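Local atomic coordinates of uncharacterized protein (Bacteroides vulgatus, PDB entry 4ZGF), a protein that is of unknown function but binds calcium and belongs to the DUF4847 family, whose fold is probably related to the lipocalins. Residues A[13-18]-A[30-35]; A[64-69]-A[77-82]; A[90-95]-A[107-112]. All coordinates share one frame; numbering follows the deposited sequence. Where two conformers were deposited one is given.

Contact 1: A[13-18]-A[30-35]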
loop_
_atom_site.group_PDB
_atom_site.type_symbol
_atom_site.label_atom_id
_atom_site.label_comp_id
_atom_site.label_asym_id
_atom_site.label_seq_id
_atom_site.Cartn_x
_atom_site.Cartn_y
_atom_site.Cartn_z
ATOM N N VAL A 13 -6.081 -0.135 -0.389
ATOM C CA VAL A 13 -5.124 -0.496 -1.441
ATOM C C VAL A 13 -5.776 -0.428 -2.831
ATOM O O VAL A 13 -6.865 -0.928 -3.083
ATOM C CB VAL A 13 -4.580 -1.917 -1.199
ATOM C CG1 VAL A 13 -3.775 -2.419 -2.377
ATOM C CG2 VAL A 13 -3.718 -1.925 0.042
ATOM N N VAL A 14 -5.018 0.211 -3.730
ATOM C CA VAL A 14 -5.317 0.213 -5.170
ATOM C C VAL A 14 -4.569 -0.934 -5.841
ATOM O O VAL A 14 -5.186 -1.835 -6.421
ATOM C CB VAL A 14 -5.003 1.581 -5.801
ATOM C CG1 VAL A 14 -5.233 1.547 -7.308
ATOM C CG2 VAL A 14 -5.822 2.674 -5.150
ATOM N N ASP A 15 -3.230 -0.923 -5.800
ATOM C CA ASP A 15 -2.432 -2.019 -6.390
ATOM C C ASP A 15 -0.993 -1.832 -5.927
ATOM O O ASP A 15 -0.630 -0.829 -5.277
ATOM C CB ASP A 15 -2.525 -1.987 -7.946
ATOM C CG ASP A 15 -2.410 -3.341 -8.648
ATOM O OD1 ASP A 15 -1.801 -4.273 -8.081
ATOM O OD2 ASP A 15 -2.914 -3.413 -9.801
ATOM N N PHE A 16 -0.212 -2.844 -6.279
ATOM C CA PHE A 16 1.256 -2.819 -6.200
ATOM C C PHE A 16 1.766 -2.475 -7.575
ATOM O O PHE A 16 1.250 -2.986 -8.561
ATOM C CB PHE A 16 1.764 -4.196 -5.767
ATOM C CG PHE A 16 1.332 -4.619 -4.385
ATOM C CD1 PHE A 16 0.105 -5.225 -4.182
ATOM C CD2 PHE A 16 2.163 -4.449 -3.279
ATOM C CE1 PHE A 16 -0.309 -5.632 -2.913
ATOM C CE2 PHE A 16 1.769 -4.876 -2.017
ATOM C CZ PHE A 16 0.550 -5.467 -1.839
ATOM N N TYR A 17 2.768 -1.603 -7.666
ATOM C CA TYR A 17 3.247 -1.104 -8.940
ATOM C C TYR A 17 4.710 -1.458 -9.123
ATOM O O TYR A 17 5.516 -1.339 -8.189
ATOM C CB TYR A 17 3.076 0.424 -9.017
ATOM C CG TYR A 17 1.612 0.839 -9.136
ATOM C CD1 TYR A 17 0.747 0.721 -8.068
ATOM C CD2 TYR A 17 1.103 1.323 -10.328
ATOM C CE1 TYR A 17 -0.585 1.052 -8.173
ATOM C CE2 TYR A 17 -0.228 1.696 -10.449
ATOM C CZ TYR A 17 -1.073 1.545 -9.381
ATOM O OH TYR A 17 -2.414 1.854 -9.437
ATOM N N GLY A 18 5.056 -1.892 -10.320
ATOM C CA GLY A 18 6.429 -2.201 -10.683
ATOM C C GLY A 18 6.903 -1.352 -11.831
ATOM O O GLY A 18 6.183 -0.534 -12.394
ATOM N N LYS A 30 0.382 -4.200 -10.858
ATOM C CA LYS A 30 0.632 -5.627 -10.937
ATOM C C LYS A 30 -0.648 -6.447 -11.099
ATOM O O LYS A 30 -0.730 -7.281 -12.014
ATOM C CB LYS A 30 1.368 -6.057 -9.654
ATOM C CG LYS A 30 1.617 -7.542 -9.579
ATOM C CD LYS A 30 2.418 -7.936 -8.335
ATOM C CE LYS A 30 2.573 -9.435 -8.229
ATOM N NZ LYS A 30 3.408 -9.787 -7.047
ATOM N N TYR A 31 -1.598 -6.285 -10.182
ATOM C CA TYR A 31 -2.758 -7.184 -10.199
ATOM C C TYR A 31 -3.797 -6.761 -11.227
ATOM O O TYR A 31 -4.455 -7.627 -11.803
ATOM C CB TYR A 31 -3.302 -7.363 -8.777
ATOM C CG TYR A 31 -2.320 -8.155 -7.932
ATOM C CD1 TYR A 31 -2.130 -9.496 -8.199
ATOM C CD2 TYR A 31 -1.562 -7.567 -6.931
ATOM C CE1 TYR A 31 -1.233 -10.259 -7.468
ATOM C CE2 TYR A 31 -0.655 -8.313 -6.182
ATOM C CZ TYR A 31 -0.494 -9.661 -6.453
ATOM O OH TYR A 31 0.409 -10.450 -5.766
ATOM N N ASN A 32 -3.924 -5.452 -11.506
ATOM C CA ASN A 32 -4.775 -5.054 -12.622
ATOM C C ASN A 32 -4.196 -5.562 -13.947
ATOM O O ASN A 32 -4.957 -6.006 -14.816
ATOM C CB ASN A 32 -4.979 -3.548 -12.626
ATOM C CG ASN A 32 -5.996 -3.117 -11.584
ATOM O OD1 ASN A 32 -7.219 -3.244 -11.807
ATOM N ND2 ASN A 32 -5.531 -2.631 -10.452
ATOM N N ALA A 33 -2.867 -5.527 -14.107
ATOM C CA ALA A 33 -2.263 -6.128 -15.314
ATOM C C ALA A 33 -2.511 -7.613 -15.345
ATOM O O ALA A 33 -2.842 -8.188 -16.395
ATOM C CB ALA A 33 -0.792 -5.822 -15.404
HETATM N N MSE A 34 -2.344 -8.292 -14.200
HETATM C CA MSE A 34 -2.571 -9.742 -14.161
HETATM C C MSE A 34 -3.970 -10.103 -14.587
HETATM O O MSE A 34 -4.176 -11.069 -15.329
HETATM C CB MSE A 34 -2.266 -10.272 -12.747
HETATM C CG MSE A 34 -2.260 -11.793 -12.728
HETATM SE SE MSE A 34 -1.955 -12.475 -10.906
HETATM C CE MSE A 34 -0.179 -11.757 -10.664
ATOM N N ALA A 35 -4.962 -9.322 -14.123
ATOM C CA ALA A 35 -6.373 -9.562 -14.471
ATOM C C ALA A 35 -6.657 -9.363 -15.957
ATOM O O ALA A 35 -7.699 -9.789 -16.444
ATOM C CB ALA A 35 -7.278 -8.666 -13.639
HETATM O O HOH W 1 -7.201 -1.811 -8.192
#
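Strand 13-18 and the first turn of helix 30-35 meet nearly perpendicularly, their axes 89° apart and 7.1 Å at closest approach, with F16 set against K30 and D15 against Y31. The backbone joins them once: K30 N gives a straight hydrogen bond of 2.7 Å to F16 O. Most of the remaining grip comes from the D15 carboxylate, turned to the start of the helix. Its OD1 takes the amide of Y31 on the syn lone pair, 2.9 Å from Y31 N, and also accepts from F16 N on the anti side. OD2 is held twice by N32: N32 N arrives on the syn side at 2.8 Å, while N32 ND2 comes from above the carboxylate plane. Four N-H groups fix the carboxylate's rotation, and its place at the amino end of the helix would probably favour the charged form. V14 and D15 form a classic beta bulge opposite Q134 of the neighbouring strand in the antiparallel calycin-type sheet. A water bridges V14 O to N32 ND2, 2.9 Å from the latter. Beside the carboxylate, the Y31 ring lies almost coplanar with it and shows its edge to F16, where CE2 of Y31 sits 3.8 Å from CD1 of F16. K30 covers one face of that ring with CG, its chain running out extended to a salt bridge between NZ and E104, which also accepts from Y31 OH.

Contact 2: A[64-69]-A[77-82]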
loop_
_atom_site.group_PDB
_atom_site.type_symbol
_atom_site.label_atom_id
_atom_site.label_comp_id
_atom_site.label_asym_id
_atom_site.label_seq_id
_atom_site.Cartn_x
_atom_site.Cartn_y
_atom_site.Cartn_z
ATOM N N GLY A 64 0.975 8.948 15.941
ATOM C CA GLY A 64 2.081 8.091 15.545
ATOM C C GLY A 64 1.800 6.600 15.611
ATOM O O GLY A 64 2.723 5.813 15.485
ATOM N N THR A 65 0.535 6.228 15.773
ATOM C CA THR A 65 0.120 4.831 15.708
ATOM C C THR A 65 -0.667 4.581 14.441
ATOM O O THR A 65 -1.190 5.498 13.819
ATOM C CB THR A 65 -0.710 4.404 16.935
ATOM O OG1 THR A 65 -1.984 5.058 16.922
ATOM C CG2 THR A 65 0.037 4.691 18.244
ATOM N N PHE A 66 -0.762 3.316 14.065
ATOM C CA PHE A 66 -1.693 2.901 12.996
ATOM C C PHE A 66 -2.338 1.585 13.359
ATOM O O PHE A 66 -1.825 0.777 14.150
ATOM C CB PHE A 66 -0.984 2.788 11.629
ATOM C CG PHE A 66 -0.075 1.589 11.473
ATOM C CD1 PHE A 66 -0.560 0.349 11.082
ATOM C CD2 PHE A 66 1.280 1.694 11.719
ATOM C CE1 PHE A 66 0.277 -0.742 10.952
ATOM C CE2 PHE A 66 2.140 0.597 11.580
ATOM C CZ PHE A 66 1.624 -0.615 11.198
ATOM N N THR A 67 -3.472 1.368 12.688
ATOM C CA THR A 67 -4.126 0.081 12.634
ATOM C C THR A 67 -4.559 -0.141 11.196
ATOM O O THR A 67 -4.612 0.774 10.407
ATOM C CB THR A 67 -5.340 -0.013 13.555
ATOM O OG1 THR A 67 -6.311 0.943 13.121
ATOM C CG2 THR A 67 -5.007 0.233 15.003
ATOM N N GLY A 68 -4.847 -1.384 10.856
ATOM C CA GLY A 68 -5.325 -1.704 9.503
ATOM C C GLY A 68 -5.919 -3.076 9.493
ATOM O O GLY A 68 -5.966 -3.784 10.519
ATOM N N SER A 69 -6.377 -3.495 8.318
ATOM C CA SER A 69 -7.075 -4.764 8.151
ATOM C C SER A 69 -6.601 -5.442 6.886
ATOM O O SER A 69 -6.638 -4.827 5.822
ATOM C CB SER A 69 -8.564 -4.493 8.080
ATOM O OG SER A 69 -9.285 -5.707 8.059
ATOM N N GLY A 77 0.718 -0.928 14.596
ATOM C CA GLY A 77 2.096 -0.504 14.785
ATOM C C GLY A 77 2.201 0.982 14.955
ATOM O O GLY A 77 1.266 1.659 15.359
ATOM N N THR A 78 3.409 1.470 14.671
ATOM C CA THR A 78 3.718 2.874 14.786
ATOM C C THR A 78 4.308 3.376 13.467
ATOM O O THR A 78 4.734 2.581 12.620
ATOM C CB THR A 78 4.673 3.154 15.965
ATOM O OG1 THR A 78 5.917 2.529 15.669
ATOM C CG2 THR A 78 4.112 2.579 17.261
ATOM N N TRP A 79 4.328 4.694 13.325
ATOM C CA TRP A 79 4.857 5.304 12.127
ATOM C C TRP A 79 5.371 6.668 12.427
ATOM O O TRP A 79 4.891 7.382 13.314
ATOM C CB TRP A 79 3.771 5.371 11.013
ATOM C CG TRP A 79 2.672 6.329 11.312
ATOM C CD1 TRP A 79 1.629 6.134 12.171
ATOM C CD2 TRP A 79 2.569 7.699 10.861
ATOM N NE1 TRP A 79 0.871 7.293 12.266
ATOM C CE2 TRP A 79 1.429 8.260 11.478
ATOM C CE3 TRP A 79 3.310 8.486 9.978
ATOM C CZ2 TRP A 79 1.033 9.576 11.249
ATOM C CZ3 TRP A 79 2.909 9.800 9.762
ATOM C CH2 TRP A 79 1.788 10.329 10.399
ATOM N N GLN A 80 6.363 7.060 11.625
ATOM C CA GLN A 80 6.937 8.413 11.648
ATOM C C GLN A 80 7.168 8.850 10.209
ATOM O O GLN A 80 7.484 8.015 9.367
ATOM C CB GLN A 80 8.265 8.393 12.459
ATOM C CG GLN A 80 8.201 7.800 13.877
ATOM C CD GLN A 80 8.297 6.272 13.994
ATOM O OE1 GLN A 80 9.064 5.593 13.246
ATOM N NE2 GLN A 80 7.526 5.702 14.956
ATOM N N ALA A 81 7.011 10.134 9.905
ATOM C CA ALA A 81 7.344 10.649 8.595
ATOM C C ALA A 81 7.998 11.998 8.746
ATOM O O ALA A 81 7.821 12.708 9.744
ATOM C CB ALA A 81 6.103 10.720 7.716
ATOM N N ASP A 82 8.789 12.356 7.746
ATOM C CA ASP A 82 9.481 13.635 7.695
ATOM C C ASP A 82 9.054 14.350 6.426
ATOM O O ASP A 82 9.387 13.893 5.311
ATOM C CB ASP A 82 10.978 13.396 7.746
ATOM C CG ASP A 82 11.792 14.675 7.818
ATOM O OD1 ASP A 82 11.250 15.777 7.607
ATOM O OD2 ASP A 82 12.984 14.540 8.137
#
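Segments 64-69 and 77-82 pair antiparallel but splay strongly, their axes at 126°, so contact is confined to the end where G64, T65 and F66 lie against W79, T78 and G77. They are the two arms of a beta hairpin in the curled antiparallel sheet of this calycin-clan protein. F66 and G77 make a hydrogen-bonded pair, with F66 N 2.9 Å from G77 O and G77 N returning a bond to F66 O; T65 and T78 form the adjoining non-hydrogen-bonded pair. One step further, W79 N reaches G64 O at 2.9 Å.

The F66 ring folds back over G77. With chi1 at 73°, CG lies between the backbone N and the carbonyl carbon, and the ring spreads one face across the glycine: G77 CA makes a CH-pi contact, 3.8 Å from the ring centroid, while G77 N stands above the centre. The ring lies directly on this backbone, F66 CE2 being 3.4 Å from G77 CA. At its rim, the same CE2 lies 3.4 Å from T78 O. The F66 ring is also packed edge-to-face with F92.

W79 turns its indole edge to the backbone of the other strand, with CD1 3.3 Å from T65 O and 4.3 Å from F66 CB. Its NE1 is hydrogen-bonded to K61 O and makes a weak, bent second bond to T65 O, 3.1 Å away with an angle of 123° at the hydrogen.

Contact 3: A[90-95]-A[107-112]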
loop_
_atom_site.group_PDB
_atom_site.type_symbol
_atom_site.label_atom_id
_atom_site.label_comp_id
_atom_site.label_asym_id
_atom_site.label_seq_id
_atom_site.Cartn_x
_atom_site.Cartn_y
_atom_site.Cartn_z
ATOM N N ILE A 90 7.629 2.910 8.901
ATOM C CA ILE A 90 6.534 2.136 9.483
ATOM C C ILE A 90 7.125 0.976 10.268
ATOM O O ILE A 90 8.125 0.359 9.841
ATOM C CB ILE A 90 5.591 1.656 8.355
ATOM C CG1 ILE A 90 4.943 2.881 7.681
ATOM C CG2 ILE A 90 4.519 0.718 8.880
ATOM C CD1 ILE A 90 4.199 2.599 6.401
ATOM N N ASN A 91 6.504 0.686 11.411
ATOM C CA ASN A 91 6.976 -0.370 12.331
ATOM C C ASN A 91 5.787 -1.186 12.747
ATOM O O ASN A 91 4.816 -0.639 13.292
ATOM C CB ASN A 91 7.603 0.279 13.569
ATOM C CG ASN A 91 8.446 1.470 13.168
ATOM O OD1 ASN A 91 9.359 1.340 12.348
ATOM N ND2 ASN A 91 8.101 2.653 13.701
ATOM N N PHE A 92 5.811 -2.489 12.518
ATOM C CA PHE A 92 4.689 -3.356 12.938
ATOM C C PHE A 92 4.903 -3.879 14.351
ATOM O O PHE A 92 5.984 -4.351 14.713
ATOM C CB PHE A 92 4.544 -4.541 12.001
ATOM C CG PHE A 92 3.963 -4.176 10.655
ATOM C CD1 PHE A 92 4.800 -3.746 9.617
ATOM C CD2 PHE A 92 2.604 -4.283 10.405
ATOM C CE1 PHE A 92 4.257 -3.416 8.397
ATOM C CE2 PHE A 92 2.085 -3.955 9.181
ATOM C CZ PHE A 92 2.910 -3.524 8.173
ATOM N N THR A 93 3.812 -3.864 15.123
ATOM C CA THR A 93 3.745 -4.559 16.424
ATOM C C THR A 93 2.820 -5.748 16.417
ATOM O O THR A 93 2.939 -6.611 17.290
ATOM C CB THR A 93 3.425 -3.588 17.562
ATOM O OG1 THR A 93 2.210 -2.911 17.286
ATOM C CG2 THR A 93 4.544 -2.547 17.721
ATOM N N LYS A 94 1.883 -5.819 15.467
ATOM C CA LYS A 94 0.962 -6.956 15.362
ATOM C C LYS A 94 0.694 -7.208 13.899
ATOM O O LYS A 94 0.383 -6.260 13.156
ATOM C CB LYS A 94 -0.361 -6.644 16.051
ATOM C CG LYS A 94 -1.416 -7.757 15.970
ATOM C CD LYS A 94 -2.808 -7.250 16.379
ATOM C CE LYS A 94 -3.916 -8.308 16.299
ATOM N NZ LYS A 94 -4.254 -8.831 14.935
ATOM N N THR A 95 0.772 -8.482 13.507
ATOM C CA THR A 95 0.319 -8.935 12.182
ATOM C C THR A 95 -0.517 -10.188 12.391
ATOM O O THR A 95 -0.259 -10.985 13.313
ATOM C CB THR A 95 1.486 -9.212 11.221
ATOM O OG1 THR A 95 2.382 -10.178 11.780
ATOM C CG2 THR A 95 2.234 -7.938 10.876
ATOM N N GLU A 107 5.533 -6.613 3.616
ATOM C CA GLU A 107 6.863 -6.315 3.125
ATOM C C GLU A 107 6.912 -4.940 2.463
ATOM O O GLU A 107 7.846 -4.164 2.691
ATOM C CB GLU A 107 7.303 -7.417 2.168
ATOM C CG GLU A 107 8.734 -7.301 1.669
ATOM C CD GLU A 107 9.863 -7.648 2.713
ATOM O OE1 GLU A 107 9.696 -7.879 3.978
ATOM O OE2 GLU A 107 11.010 -7.536 2.241
ATOM N N ALA A 108 5.909 -4.594 1.653
ATOM C CA ALA A 108 5.889 -3.273 1.033
ATOM C C ALA A 108 5.874 -2.172 2.078
ATOM O O ALA A 108 6.570 -1.157 1.937
ATOM C CB ALA A 108 4.709 -3.140 0.076
ATOM N N LEU A 109 5.074 -2.342 3.131
ATOM C CA LEU A 109 5.023 -1.318 4.155
ATOM C C LEU A 109 6.302 -1.285 4.983
ATOM O O LEU A 109 6.756 -0.212 5.354
ATOM C CB LEU A 109 3.786 -1.470 5.055
ATOM C CG LEU A 109 2.593 -0.657 4.496
ATOM C CD1 LEU A 109 2.163 -1.090 3.119
ATOM C CD2 LEU A 109 1.478 -0.613 5.489
ATOM N N ASN A 110 6.853 -2.449 5.306
ATOM C CA ASN A 110 8.097 -2.496 6.060
ATOM C C ASN A 110 9.275 -1.901 5.306
ATOM O O ASN A 110 10.171 -1.359 5.945
ATOM C CB ASN A 110 8.461 -3.932 6.435
ATOM C CG ASN A 110 7.985 -4.322 7.795
ATOM O OD1 ASN A 110 8.042 -3.516 8.724
ATOM N ND2 ASN A 110 7.485 -5.548 7.937
ATOM N N ASN A 111 9.271 -2.003 3.986
ATOM C CA ASN A 111 10.383 -1.475 3.192
ATOM C C ASN A 111 10.155 -0.044 2.758
ATOM O O ASN A 111 11.054 0.575 2.172
ATOM C CB ASN A 111 10.682 -2.401 2.039
ATOM C CG ASN A 111 11.223 -3.739 2.492
ATOM O OD1 ASN A 111 11.760 -3.887 3.604
ATOM N ND2 ASN A 111 11.079 -4.717 1.635
ATOM N N ALA A 112 8.972 0.493 2.972
ATOM C CA ALA A 112 8.688 1.867 2.535
ATOM C C ALA A 112 9.630 2.846 3.235
ATOM O O ALA A 112 9.761 2.827 4.449
ATOM C CB ALA A 112 7.254 2.229 2.849
HETATM O O HOH W 2 8.554 1.562 6.500
HETATM O O HOH W 3 10.246 -1.740 9.059
HETATM O O HOH W 4 8.289 -3.415 11.407
#
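F92 reaches from strand 90-92 to the flank of helix 107-111; the axes of the two segments approach to 7.7 Å at 129°. From CB, CG is anti to the carbonyl carbon (chi1 -73°), and the ring presents its edge to the helix. CD1 meets the N110 amide, 3.4 Å from OD1, which lies in the ring plane; the amide plane is turned 69° from the ring. CE1 stays near that amide and also approaches L109 CB. At the tip, CZ comes 3.8 Å from L109 CB, the two side chains crossing at about a right angle. I90, two residues earlier, adds its CD1, 4.1 Å from CG of L109, and its CB lies against L109 O.

Water links the polar atoms. One molecule accepts from F92 N and donates to N110 OD1, 2.7 Å from the latter; another accepts from I90 N, 2.9 Å away, and lies between it and the carbonyl oxygens of L109 and A112. F92 also touches I106, one turn back on the helix, and I75 of strand 73-82; I90 packs on L124, and L109 on I133 and F135, placing the end of helix 100-111 between strand 87-92 and strands 121-125 and 132-136.

Overall arrangement
All three contacts reach the same curled antiparallel sheet. Contacts 2 and 3 are neighbours, their centres 9 Å apart, because strands 73-82 and 87-92 pair: T78 O lies 2.9 Å from N91 N, probably hydrogen-bonded. Contact 1, across the chain's centre, is 24 Å from contact 2 and 19 Å from contact 3 between centres, yet touches contact 3 where F16 CE2 packs 4.0 Å from A108 CB. D82, at the far end of segment 77-82, binds calcium with D85, about 13 Å from the W79 side chain. In contact 1 the side chains of V14 and N32 lie about 4 Å from benzoic acid and 8 Å from calcium, respectively. Contact 3 lies away from these sites.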